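Local coordinates for protein bacterial regulatory proteins, tetR family (Corynebacterium glutamicum, PDB 3AQT) that binds resorcinol and probably acts as a DNA-binding transcriptional repressor of the TetR family, with resorcinol as its inducer, at residues 44-47 / 48-52. Numbering follows the deposited sequence.
Sequences REQT and RARLI
Gln46 and Arg50 run side by side, one helical turn apart, and point the same way. Gln46 NE2 sits over one face of the Arg50 guanidinium, offset toward the rim. The two planes are 39° apart, and Gln46 NE2 comes 3.4 Å from Arg50 CZ. Gln46 reaches this position with CG between its backbone N and carbonyl carbon (chi1 55°) and an extended chain beyond. NE2 and Arg50 NH2 are both donors, so this is a packing contact and not a hydrogen bond. Arg44 and Arg48 also lie side by side and point the same way, which brings two like charges close, with Arg44 NH2 4.1 Å from Arg48 NE. Arg48 CD sits over one face of the Arg44 guanidinium. The Arg48 chain bends at chi3 (88°), and its NE makes a weak hydrogen bond to Tyr86 O. All this lies on helix 41-62, the first helix of the TetR-type DNA-binding domain, beside the predicted helix-turn-helix. Regular i to i+4 bonds carry the backbone, such as Arg48 N to Arg44 O at 3.0 Å. On the buried side, Thr47 CG2 lies alongside Leu51 CD1 at 4.1 Å. Thr47 OG1 turns back to bond Lys43 O. Thr47 also touches Tyr86, and Leu51 packs on Ala76.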
loop_
_atom_site.group_PDB
_atom_site.type_symbol
_atom_site.label_atom_id
_atom_site.label_comp_id
_atom_site.label_asym_id
_atom_site.label_seq_id
_atom_site.Cartn_x
_atom_site.Cartn_y
_atom_site.Cartn_z
ATOM N N ARG B 44 3.102 -0.554 35.246
ATOM C CA ARG B 44 2.482 -0.514 33.930
ATOM C C ARG B 44 3.555 -0.632 32.844
ATOM O O ARG B 44 3.363 -1.307 31.833
ATOM C CB ARG B 44 1.710 0.799 33.764
ATOM C CG ARG B 44 1.144 1.028 32.372
ATOM C CD ARG B 44 0.671 2.465 32.200
ATOM N NE ARG B 44 0.419 2.792 30.797
ATOM C CZ ARG B 44 -0.618 2.354 30.089
ATOM N NH1 ARG B 44 -1.523 1.561 30.645
ATOM N NH2 ARG B 44 -0.746 2.705 28.816
ATOM N N GLU B 45 4.688 0.026 33.069
ATOM C CA GLU B 45 5.793 0.001 32.125
ATOM C C GLU B 45 6.318 -1.404 31.865
ATOM O O GLU B 45 6.455 -1.814 30.710
ATOM C CB GLU B 45 6.929 0.897 32.624
ATOM C CG GLU B 45 6.796 2.358 32.201
ATOM C CD GLU B 45 7.674 3.290 33.023
ATOM O OE1 GLU B 45 8.824 2.909 33.336
ATOM O OE2 GLU B 45 7.214 4.409 33.347
ATOM N N GLN B 46 6.611 -2.148 32.927
ATOM C CA GLN B 46 7.119 -3.501 32.746
ATOM C C GLN B 46 6.048 -4.487 32.277
ATOM O O GLN B 46 6.362 -5.477 31.622
ATOM C CB GLN B 46 7.782 -4.014 34.029
ATOM C CG GLN B 46 6.898 -3.967 35.256
ATOM C CD GLN B 46 7.430 -4.842 36.379
ATOM O OE1 GLN B 46 8.633 -4.824 36.690
ATOM N NE2 GLN B 46 6.538 -5.611 37.001
ATOM N N THR B 47 4.788 -4.217 32.606
ATOM C CA THR B 47 3.702 -5.094 32.181
ATOM C C THR B 47 3.524 -4.975 30.672
ATOM O O THR B 47 3.349 -5.988 29.991
ATOM C CB THR B 47 2.371 -4.755 32.893
ATOM O OG1 THR B 47 2.539 -4.901 34.308
ATOM C CG2 THR B 47 1.269 -5.699 32.439
ATOM N N ARG B 48 3.567 -3.748 30.145
ATOM C CA ARG B 48 3.441 -3.564 28.698
ATOM C C ARG B 48 4.572 -4.344 28.046
ATOM O O ARG B 48 4.360 -5.080 27.082
ATOM C CB ARG B 48 3.545 -2.086 28.284
ATOM C CG ARG B 48 2.313 -1.250 28.605
ATOM C CD ARG B 48 2.443 0.213 28.175
ATOM N NE ARG B 48 2.019 0.457 26.793
ATOM C CZ ARG B 48 2.813 0.390 25.723
ATOM N NH1 ARG B 48 4.103 0.083 25.851
ATOM N NH2 ARG B 48 2.315 0.633 24.514
ATOM N N ALA B 49 5.773 -4.192 28.591
ATOM C CA ALA B 49 6.938 -4.882 28.072
ATOM C C ALA B 49 6.731 -6.394 28.078
ATOM O O ALA B 49 7.045 -7.078 27.094
ATOM C CB ALA B 49 8.159 -4.511 28.893
ATOM N N ARG B 50 6.195 -6.913 29.182
ATOM C CA ARG B 50 5.951 -8.345 29.310
ATOM C C ARG B 50 4.863 -8.831 28.373
ATOM O O ARG B 50 4.926 -9.956 27.867
ATOM C CB ARG B 50 5.589 -8.693 30.749
ATOM C CG ARG B 50 6.737 -8.511 31.704
ATOM C CD ARG B 50 6.312 -8.738 33.131
ATOM N NE ARG B 50 7.383 -8.394 34.055
ATOM C CZ ARG B 50 7.291 -8.491 35.379
ATOM N NH1 ARG B 50 6.167 -8.928 35.934
ATOM N NH2 ARG B 50 8.324 -8.161 36.146
ATOM N N LEU B 51 3.861 -7.989 28.150
ATOM C CA LEU B 51 2.773 -8.329 27.242
ATOM C C LEU B 51 3.319 -8.404 25.825
ATOM O O LEU B 51 2.993 -9.327 25.071
ATOM C CB LEU B 51 1.653 -7.288 27.328
ATOM C CG LEU B 51 0.788 -7.407 28.588
ATOM C CD1 LEU B 51 -0.180 -6.255 28.672
ATOM C CD2 LEU B 51 0.037 -8.734 28.557
ATOM N N ILE B 52 4.168 -7.444 25.471
ATOM C CA ILE B 52 4.770 -7.415 24.144
ATOM C C ILE B 52 5.564 -8.701 23.922
ATOM O O ILE B 52 5.442 -9.348 22.879
ATOM C CB ILE B 52 5.699 -6.187 23.987
ATOM C CG1 ILE B 52 4.859 -4.909 23.980
ATOM C CG2 ILE B 52 6.499 -6.286 22.702
ATOM C CD1 ILE B 52 3.694 -4.838 23.008
#